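PDB 2ICS: deacetylase EF_0837 from Enterococcus faecalis, which is a zinc-dependent amidohydrolase-type enzyme that deacetylates acetyl-(R)-mandelate in vitro with very low efficiency, and holds two zinc ions and an adenine in this crystal. Local coordinates for residues I57-H62 / S268-I273; N110-V115 / F315-K320; T210-G215 / V240-G245. All blocks are in the same frame, centred on the assembly; numbering follows the deposited sequence.

Contact 1. Residues I57-H62 / S268-I273; sequences IDDHVH and SISTDI. With ZN (zinc ion), chain B.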
loop_
_atom_site.group_PDB
_atom_site.type_symbol
_atom_site.label_atom_id
_atom_site.label_comp_id
_atom_site.label_asym_id
_atom_site.label_seq_id
_atom_site.Cartn_x
_atom_site.Cartn_y
_atom_site.Cartn_z
ATOM N N ILE A 57 5.227 2.727 3.732
ATOM C CA ILE A 57 3.908 2.162 4.003
ATOM C C ILE A 57 3.362 1.423 2.784
ATOM O O ILE A 57 3.267 1.994 1.694
ATOM C CB ILE A 57 2.888 3.281 4.374
ATOM C CG1 ILE A 57 3.379 4.073 5.587
ATOM C CG2 ILE A 57 1.527 2.674 4.668
ATOM C CD1 ILE A 57 2.557 5.350 5.872
ATOM N N ASP A 58 2.993 0.157 2.976
ATOM C CA ASP A 58 2.437 -0.669 1.902
ATOM C C ASP A 58 0.939 -0.782 2.171
ATOM O O ASP A 58 0.533 -1.583 3.005
ATOM C CB ASP A 58 3.067 -2.061 1.940
ATOM C CG ASP A 58 2.848 -2.839 0.657
ATOM O OD1 ASP A 58 1.890 -2.525 -0.083
ATOM O OD2 ASP A 58 3.633 -3.777 0.395
ATOM N N ASP A 59 0.116 -0.003 1.470
ATOM C CA ASP A 59 -1.322 -0.038 1.730
ATOM C C ASP A 59 -2.144 -1.143 1.065
ATOM O O ASP A 59 -3.369 -1.060 1.014
ATOM C CB ASP A 59 -1.967 1.336 1.455
ATOM C CG ASP A 59 -2.022 1.687 -0.019
ATOM O OD1 ASP A 59 -1.838 0.785 -0.865
ATOM O OD2 ASP A 59 -2.268 2.873 -0.323
ATOM N N HIS A 60 -1.488 -2.163 0.529
ATOM C CA HIS A 60 -2.230 -3.280 -0.029
ATOM C C HIS A 60 -1.411 -4.526 0.258
ATOM O O HIS A 60 -0.477 -4.868 -0.468
ATOM C CB HIS A 60 -2.501 -3.138 -1.529
ATOM C CG HIS A 60 -3.419 -4.196 -2.060
ATOM N ND1 HIS A 60 -4.264 -4.021 -3.134
ATOM C CD2 HIS A 60 -3.605 -5.480 -1.654
ATOM C CE1 HIS A 60 -4.921 -5.180 -3.343
ATOM N NE2 HIS A 60 -4.554 -6.096 -2.469
ATOM N N VAL A 61 -1.800 -5.210 1.326
ATOM C CA VAL A 61 -1.095 -6.391 1.786
ATOM C C VAL A 61 -2.060 -7.482 2.268
ATOM O O VAL A 61 -3.244 -7.232 2.469
ATOM C CB VAL A 61 -0.160 -5.963 2.943
ATOM C CG1 VAL A 61 0.077 -7.098 3.896
ATOM C CG2 VAL A 61 1.135 -5.427 2.375
ATOM N N HIS A 62 -1.538 -8.691 2.444
ATOM C CA HIS A 62 -2.311 -9.812 2.954
ATOM C C HIS A 62 -1.412 -10.510 3.969
ATOM O O HIS A 62 -0.530 -11.298 3.614
ATOM C CB HIS A 62 -2.717 -10.735 1.811
ATOM C CG HIS A 62 -3.740 -10.126 0.905
ATOM N ND1 HIS A 62 -5.035 -9.856 1.289
ATOM C CD2 HIS A 62 -3.619 -9.633 -0.353
ATOM C CE1 HIS A 62 -5.643 -9.213 0.278
ATOM N NE2 HIS A 62 -4.825 -9.055 -0.744
ATOM N N SER A 268 -0.305 5.976 -5.430
ATOM C CA SER A 268 0.400 5.198 -4.424
ATOM C C SER A 268 0.875 3.864 -4.983
ATOM O O SER A 268 0.234 3.261 -5.854
ATOM C CB SER A 268 -0.499 4.964 -3.198
ATOM O OG SER A 268 -1.755 4.415 -3.564
ATOM N N ILE A 269 2.012 3.418 -4.462
ATOM C CA ILE A 269 2.629 2.173 -4.873
ATOM C C ILE A 269 2.471 1.132 -3.770
ATOM O O ILE A 269 2.836 1.372 -2.619
ATOM C CB ILE A 269 4.126 2.406 -5.181
ATOM C CG1 ILE A 269 4.255 3.340 -6.386
ATOM C CG2 ILE A 269 4.840 1.085 -5.454
ATOM C CD1 ILE A 269 5.670 3.783 -6.648
ATOM N N SER A 270 1.901 -0.014 -4.128
ATOM C CA SER A 270 1.684 -1.107 -3.183
ATOM C C SER A 270 1.989 -2.436 -3.866
ATOM O O SER A 270 2.063 -2.514 -5.094
ATOM C CB SER A 270 0.248 -1.097 -2.655
ATOM O OG SER A 270 -0.685 -1.177 -3.717
ATOM N N THR A 271 2.115 -3.488 -3.066
ATOM C CA THR A 271 2.494 -4.804 -3.567
ATOM C C THR A 271 1.450 -5.889 -3.776
ATOM O O THR A 271 1.633 -6.746 -4.645
ATOM C CB THR A 271 3.527 -5.430 -2.631
ATOM O OG1 THR A 271 2.930 -5.592 -1.336
ATOM C CG2 THR A 271 4.761 -4.539 -2.511
ATOM N N ASP A 272 0.372 -5.860 -2.994
ATOM C CA ASP A 272 -0.637 -6.921 -3.024
ATOM C C ASP A 272 0.153 -8.214 -2.836
ATOM O O ASP A 272 -0.052 -9.212 -3.520
ATOM C CB ASP A 272 -1.411 -6.985 -4.330
ATOM C CG ASP A 272 -2.414 -8.133 -4.339
ATOM O OD1 ASP A 272 -2.886 -8.508 -3.248
ATOM O OD2 ASP A 272 -2.742 -8.661 -5.420
ATOM N N ILE A 273 1.072 -8.158 -1.885
ATOM C CA ILE A 273 1.959 -9.263 -1.570
ATOM C C ILE A 273 1.368 -10.272 -0.584
ATOM O O ILE A 273 0.551 -9.932 0.275
ATOM C CB ILE A 273 3.266 -8.702 -0.964
ATOM C CG1 ILE A 273 4.326 -9.789 -0.850
ATOM C CG2 ILE A 273 2.983 -8.117 0.430
ATOM C CD1 ILE A 273 5.681 -9.240 -0.411
HETATM ZN ZN ZN B . -4.995 -8.279 -2.573
HETATM O O HOH W 1 1.568 1.984 -0.116
HETATM O O HOH W 2 -5.088 -8.356 -4.583
#

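Contact 2. Residues N110-V115 / F315-K320; sequences NVFGLV and FHLTQK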
loop_
_atom_site.group_PDB
_atom_site.type_symbol
_atom_site.label_atom_id
_atom_site.label_comp_id
_atom_site.label_asym_id
_atom_site.label_seq_id
_atom_site.Cartn_x
_atom_site.Cartn_y
_atom_site.Cartn_z
ATOM N N ASN A 110 3.792 -2.076 12.208
ATOM C CA ASN A 110 2.474 -1.551 12.541
ATOM C C ASN A 110 1.555 -2.192 11.514
ATOM O O ASN A 110 1.835 -2.150 10.314
ATOM C CB ASN A 110 2.412 -0.028 12.393
ATOM C CG ASN A 110 3.352 0.688 13.332
ATOM O OD1 ASN A 110 3.431 0.359 14.512
ATOM N ND2 ASN A 110 4.069 1.681 12.815
ATOM N N VAL A 111 0.469 -2.796 11.977
ATOM C CA VAL A 111 -0.466 -3.450 11.079
ATOM C C VAL A 111 -1.877 -2.906 11.207
ATOM O O VAL A 111 -2.462 -2.922 12.289
ATOM C CB VAL A 111 -0.519 -4.972 11.335
ATOM C CG1 VAL A 111 -1.526 -5.627 10.406
ATOM C CG2 VAL A 111 0.865 -5.583 11.138
ATOM N N PHE A 112 -2.410 -2.410 10.098
ATOM C CA PHE A 112 -3.775 -1.905 10.058
ATOM C C PHE A 112 -4.488 -2.783 9.051
ATOM O O PHE A 112 -3.851 -3.591 8.366
ATOM C CB PHE A 112 -3.810 -0.453 9.595
ATOM C CG PHE A 112 -3.139 0.493 10.541
ATOM C CD1 PHE A 112 -3.754 0.849 11.743
ATOM C CD2 PHE A 112 -1.881 1.006 10.252
ATOM C CE1 PHE A 112 -3.125 1.702 12.643
ATOM C CE2 PHE A 112 -1.240 1.861 11.143
ATOM C CZ PHE A 112 -1.866 2.212 12.345
ATOM N N GLY A 113 -5.799 -2.641 8.957
ATOM C CA GLY A 113 -6.517 -3.457 8.005
ATOM C C GLY A 113 -7.807 -2.854 7.508
ATOM O O GLY A 113 -8.380 -1.964 8.134
ATOM N N LEU A 114 -8.234 -3.332 6.347
ATOM C CA LEU A 114 -9.485 -2.927 5.729
ATOM C C LEU A 114 -10.390 -4.114 5.989
ATOM O O LEU A 114 -9.958 -5.259 5.867
ATOM C CB LEU A 114 -9.316 -2.763 4.218
ATOM C CG LEU A 114 -8.850 -1.430 3.641
ATOM C CD1 LEU A 114 -7.995 -0.657 4.640
ATOM C CD2 LEU A 114 -8.096 -1.720 2.346
ATOM N N VAL A 115 -11.637 -3.859 6.360
ATOM C CA VAL A 115 -12.552 -4.959 6.608
ATOM C C VAL A 115 -13.289 -5.263 5.315
ATOM O O VAL A 115 -13.817 -4.364 4.669
ATOM C CB VAL A 115 -13.559 -4.615 7.737
ATOM C CG1 VAL A 115 -14.280 -3.324 7.418
ATOM C CG2 VAL A 115 -14.556 -5.753 7.908
ATOM N N PHE A 315 -5.502 6.585 3.596
ATOM C CA PHE A 315 -6.208 5.969 4.709
ATOM C C PHE A 315 -6.186 6.719 6.031
ATOM O O PHE A 315 -6.367 6.136 7.097
ATOM C CB PHE A 315 -5.694 4.541 4.877
ATOM C CG PHE A 315 -5.994 3.676 3.693
ATOM C CD1 PHE A 315 -7.274 3.171 3.499
ATOM C CD2 PHE A 315 -5.027 3.448 2.722
ATOM C CE1 PHE A 315 -7.590 2.454 2.350
ATOM C CE2 PHE A 315 -5.334 2.732 1.567
ATOM C CZ PHE A 315 -6.619 2.235 1.382
ATOM N N HIS A 316 -5.964 8.020 5.947
ATOM C CA HIS A 316 -5.969 8.868 7.121
ATOM C C HIS A 316 -5.083 8.441 8.281
ATOM O O HIS A 316 -5.505 8.468 9.438
ATOM C CB HIS A 316 -7.419 9.044 7.584
ATOM C CG HIS A 316 -8.303 9.636 6.531
ATOM N ND1 HIS A 316 -9.489 9.054 6.138
ATOM C CD2 HIS A 316 -8.149 10.735 5.756
ATOM C CE1 HIS A 316 -10.025 9.768 5.164
ATOM N NE2 HIS A 316 -9.232 10.793 4.912
ATOM N N LEU A 317 -3.858 8.026 7.969
ATOM C CA LEU A 317 -2.909 7.673 9.012
ATOM C C LEU A 317 -2.268 9.028 9.336
ATOM O O LEU A 317 -1.147 9.329 8.917
ATOM C CB LEU A 317 -1.861 6.678 8.497
ATOM C CG LEU A 317 -2.354 5.286 8.081
ATOM C CD1 LEU A 317 -3.200 4.664 9.189
ATOM C CD2 LEU A 317 -3.173 5.404 6.824
ATOM N N THR A 318 -3.027 9.845 10.064
ATOM C CA THR A 318 -2.628 11.195 10.452
ATOM C C THR A 318 -1.297 11.290 11.185
ATOM O O THR A 318 -0.613 12.306 11.106
ATOM C CB THR A 318 -3.713 11.854 11.343
ATOM O OG1 THR A 318 -3.911 11.064 12.523
ATOM C CG2 THR A 318 -5.031 11.958 10.589
ATOM N N GLN A 319 -0.933 10.231 11.893
ATOM C CA GLN A 319 0.308 10.214 12.658
ATOM C C GLN A 319 1.518 9.639 11.913
ATOM O O GLN A 319 2.606 9.545 12.483
ATOM C CB GLN A 319 0.084 9.433 13.962
ATOM C CG GLN A 319 -0.179 10.301 15.197
ATOM C CD GLN A 319 -0.993 11.542 14.894
ATOM O OE1 GLN A 319 -2.155 11.457 14.495
ATOM N NE2 GLN A 319 -0.382 12.708 15.078
ATOM N N LYS A 320 1.340 9.275 10.645
ATOM C CA LYS A 320 2.435 8.695 9.866
ATOM C C LYS A 320 2.572 9.293 8.463
ATOM O O LYS A 320 1.798 10.161 8.072
ATOM C CB LYS A 320 2.223 7.181 9.765
ATOM C CG LYS A 320 2.006 6.517 11.130
ATOM C CD LYS A 320 1.777 5.025 11.020
ATOM C CE LYS A 320 1.500 4.405 12.380
ATOM N NZ LYS A 320 2.645 4.558 13.323
#

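Contact 3. Residues T210-G215 / V240-G245; sequences THCFNG and VVFDIG. With ZN (zinc ion), chain C.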
loop_
_atom_site.group_PDB
_atom_site.type_symbol
_atom_site.label_atom_id
_atom_site.label_comp_id
_atom_site.label_asym_id
_atom_site.label_seq_id
_atom_site.Cartn_x
_atom_site.Cartn_y
_atom_site.Cartn_z
ATOM N N THR A 210 -7.352 -0.034 -6.629
ATOM C CA THR A 210 -6.107 -0.794 -6.608
ATOM C C THR A 210 -6.000 -1.665 -7.872
ATOM O O THR A 210 -7.000 -1.889 -8.563
ATOM C CB THR A 210 -5.988 -1.622 -5.287
ATOM O OG1 THR A 210 -4.630 -2.047 -5.098
ATOM C CG2 THR A 210 -6.915 -2.820 -5.306
ATOM N N HIS A 211 -4.787 -2.121 -8.188
ATOM C CA HIS A 211 -4.525 -2.908 -9.398
ATOM C C HIS A 211 -4.717 -1.990 -10.608
ATOM O O HIS A 211 -5.021 -2.445 -11.714
ATOM C CB HIS A 211 -5.494 -4.089 -9.534
ATOM C CG HIS A 211 -5.494 -5.020 -8.366
ATOM N ND1 HIS A 211 -4.369 -5.359 -7.647
ATOM C CD2 HIS A 211 -6.507 -5.743 -7.828
ATOM C CE1 HIS A 211 -4.726 -6.256 -6.723
ATOM N NE2 HIS A 211 -6.015 -6.520 -6.794
ATOM N N CYS A 212 -4.526 -0.693 -10.395
ATOM C CA CYS A 212 -4.736 0.301 -11.443
ATOM C C CYS A 212 -4.056 0.057 -12.792
ATOM O O CYS A 212 -4.619 0.403 -13.828
ATOM C CB CYS A 212 -4.371 1.697 -10.921
ATOM S SG CYS A 212 -2.617 1.976 -10.554
ATOM N N PHE A 213 -2.856 -0.520 -12.794
ATOM C CA PHE A 213 -2.174 -0.776 -14.056
ATOM C C PHE A 213 -2.152 -2.248 -14.450
ATOM O O PHE A 213 -1.155 -2.729 -14.985
ATOM C CB PHE A 213 -0.737 -0.235 -14.028
ATOM C CG PHE A 213 -0.642 1.267 -13.868
ATOM C CD1 PHE A 213 -1.661 2.106 -14.323
ATOM C CD2 PHE A 213 0.476 1.840 -13.267
ATOM C CE1 PHE A 213 -1.568 3.492 -14.181
ATOM C CE2 PHE A 213 0.581 3.223 -13.120
ATOM C CZ PHE A 213 -0.440 4.053 -13.576
ATOM N N ASN A 214 -3.241 -2.970 -14.196
ATOM C CA ASN A 214 -3.280 -4.375 -14.577
ATOM C C ASN A 214 -3.426 -4.440 -16.098
ATOM O O ASN A 214 -3.970 -3.521 -16.715
ATOM C CB ASN A 214 -4.434 -5.114 -13.881
ATOM C CG ASN A 214 -5.800 -4.711 -14.403
ATOM O OD1 ASN A 214 -6.604 -4.106 -13.680
ATOM N ND2 ASN A 214 -6.081 -5.052 -15.654
ATOM N N GLY A 215 -2.938 -5.520 -16.701
ATOM C CA GLY A 215 -3.001 -5.641 -18.146
ATOM C C GLY A 215 -4.168 -6.406 -18.736
ATOM O O GLY A 215 -4.143 -6.756 -19.911
ATOM N N VAL A 240 -10.184 9.869 -8.188
ATOM C CA VAL A 240 -10.138 8.472 -7.763
ATOM C C VAL A 240 -8.647 8.146 -7.609
ATOM O O VAL A 240 -7.859 8.366 -8.531
ATOM C CB VAL A 240 -10.767 7.528 -8.819
ATOM C CG1 VAL A 240 -10.693 6.085 -8.334
ATOM C CG2 VAL A 240 -12.222 7.926 -9.076
ATOM N N VAL A 241 -8.262 7.631 -6.445
ATOM C CA VAL A 241 -6.859 7.313 -6.171
ATOM C C VAL A 241 -6.377 5.997 -6.791
ATOM O O VAL A 241 -6.829 4.916 -6.418
ATOM C CB VAL A 241 -6.613 7.278 -4.649
ATOM C CG1 VAL A 241 -5.127 7.080 -4.353
ATOM C CG2 VAL A 241 -7.114 8.571 -4.017
ATOM N N PHE A 242 -5.453 6.100 -7.742
ATOM C CA PHE A 242 -4.902 4.928 -8.415
ATOM C C PHE A 242 -3.792 4.288 -7.578
ATOM O O PHE A 242 -2.744 4.894 -7.341
ATOM C CB PHE A 242 -4.362 5.319 -9.791
ATOM C CG PHE A 242 -5.429 5.489 -10.846
ATOM C CD1 PHE A 242 -6.666 6.050 -10.535
ATOM C CD2 PHE A 242 -5.183 5.114 -12.165
ATOM C CE1 PHE A 242 -7.640 6.233 -11.520
ATOM C CE2 PHE A 242 -6.153 5.296 -13.159
ATOM C CZ PHE A 242 -7.380 5.855 -12.836
ATOM N N ASP A 243 -4.037 3.061 -7.132
ATOM C CA ASP A 243 -3.085 2.322 -6.303
ATOM C C ASP A 243 -2.571 1.133 -7.116
ATOM O O ASP A 243 -3.356 0.429 -7.744
ATOM C CB ASP A 243 -3.804 1.846 -5.034
ATOM C CG ASP A 243 -2.897 1.094 -4.079
ATOM O OD1 ASP A 243 -2.031 1.724 -3.426
ATOM O OD2 ASP A 243 -3.063 -0.138 -3.977
ATOM N N ILE A 244 -1.260 0.914 -7.100
ATOM C CA ILE A 244 -0.643 -0.183 -7.851
ATOM C C ILE A 244 -1.122 -1.600 -7.496
ATOM O O ILE A 244 -1.609 -2.319 -8.364
ATOM C CB ILE A 244 0.905 -0.152 -7.724
ATOM C CG1 ILE A 244 1.466 1.124 -8.361
ATOM C CG2 ILE A 244 1.517 -1.376 -8.419
ATOM C CD1 ILE A 244 1.250 1.215 -9.862
ATOM N N GLY A 245 -0.973 -2.005 -6.235
ATOM C CA GLY A 245 -1.381 -3.345 -5.831
ATOM C C GLY A 245 -0.854 -4.391 -6.808
ATOM O O GLY A 245 -1.617 -5.216 -7.304
HETATM ZN ZN ZN C . -7.089 -7.891 -5.467
HETATM O O HOH W 3 -1.100 -2.112 -11.183
HETATM O O HOH W 2 -5.088 -8.356 -4.583
#

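Contact 1. Residues I57-H62 / S268-I273
His60, His62 and Asp272 meet at one zinc ion, with His60 NE2 and Asp272 OD1 each 2.2 Å from the metal and His62 NE2 2.0 Å from it; a water and the carbamate of the modified Lys154 are further ligands. His60 and His62 form the HxH motif that ends the first barrel strand of amidohydrolases, and Asp272 occupies the position that in this superfamily follows the eighth, although residues 268-273 form no regular strand here. The side chains of His60 and Asp272 run side by side in the same direction, and Asp272 CB sits over the His60 ring face, 3.8 Å from the centroid and offset toward the rim. Toward His62, by contrast, Asp272 OD1 arrives at the ring edge, with the carboxylate turned 71° from the imidazole. The second nitrogen of each histidine is hydrogen-bonded: His60 ND1 to Thr210 OG1 and His62 ND1 to Thr91 OG1.

The backbone sets these ligands in place. Asp272 N donates to His60 O over 2.8 Å, while a weak bond joins His62 N to Ile273 O. One step further out, the Asp58 carboxylate, with CG anti to the backbone N (chi1 -164°), grips Thr271 twice on its syn sides: OD2 takes the hydroxyl OG1 at 2.6 Å and OD1 the amide N at 3.1 Å. Farther still, a water accepts from Asp59 N and donates to Ile269 O, linking the two backbones. Ser268 and Ser270 turn their hydroxyls to Asp243.

All twelve residues are buried. Strand 83-89 pairs with residues 57-62 along one side, whereas Ile269 and Thr271 also touch helix 286-296, and Ile57 and Asp59 rest against helix 309-314.

Contact 2. Residues N110-V115 / F315-K320
Strand 110-114 of the barrel is met here by the turn-rich chain that leaves helix 309-314 through a Schellman motif, in which His316 takes the positive phi of the C-prime residue. Side chains alone make the contact: the closest CA atoms across it, those of Leu114 and Phe315, are 9.5 Å apart, and no hydrogen bond crosses it. Phe112 supplies the central surface. Leu317 CD1 lies over one face of its ring, 4.1 Å from the centroid and only 16° off the normal, in a CH-pi contact, and the two side chains slide past each other in opposite directions. Lys320 comes to the same ring at its edge, with CE in the ring plane 3.9 Å from Phe112 CE2. The lysine chain is extended as far as CE and then bends, chi4 -62°, which places NZ beside Asn110 ND2. Those two nitrogens are both donors; NZ forms salt bridges with Asp330 and Asp328, while ND2 bonds to Thr85 OG1. The type I beta turn from Leu317 to Lys320, closed by Lys320 N to Leu317 O, brings both side chains to the Phe112 ring. Deeper inside, Leu114 CD1 touches Phe315 CE1 at 3.9 Å, the side chains crossing at about a right angle, and Met186 and Val151 pack around both residues.

The apolar contacts thus run from buried Leu114 and Phe315 to the polar ends of Lys320 and Asn110, consistent with the interior packing of a TIM barrel and the closure of its N-terminal end.

Contact 3. Residues T210-G215 / V240-G245
Thr210 and Asp243 lie side by side where two neighbouring parallel strands of the TIM barrel reach their C-terminal ends, the end at which this fold carries its active site. Several hydrogen bonds join the segments. Thr210 OG1, anti to its backbone N (chi1 -163°), donates to the anti lone pair of Asp243 OD2 over 2.7 Å; Ser270 is a second partner of that carboxylate oxygen. His211 ND1 donates to Gly245 O at 2.8 Å, in the imidazole plane and on a carbonyl lone pair, which, with the zinc on NE2, helps to fix the rotation of the ring. Cys212 N donates to Asp243 O, nearly straight at 171°. A water bridges Phe213 N, from which it accepts, and Ile244 O, to which it donates.

Metal binding engages the other nitrogen of that imidazole: His211 NE2 holds the second zinc ion at 2.2 Å, with His188 and the carbamate of Lys154 completing the protein ligands. The ring also touches the bound adenine.

Apolar contacts continue away from the metal. Cys212 CB packs on Phe242 CD2 at 3.7 Å. Phe213 CD2 lies 3.5 Å from Ile244 CD1, the two side chains crossing obliquely, while Cys212 SG sits over the centre of the Phe213 ring.

How the contacts relate
From the N terminus, the chain reaches residues 57-62 first, and contact 1 closes a loop of 205 residues when 268-273 returns beside them, joining the end of strand 51-61 to the loop before helix 275-279. Contact 2 opens within that loop at 110-115 but closes beyond it at 315-320, so the two cross, tying an early barrel strand to the chain that follows helix 309-314. Contact 3 is local, with 24 residues between its segments; it falls inside both larger loops and joins the ends of neighbouring strands 208-210 and 241-243. Contacts 1 and 3 meet at Ser270 and share the water between the zinc ions. Contacts 1 and 2 touch where Asp59 packs on Phe315; contacts 2 and 3 do not touch.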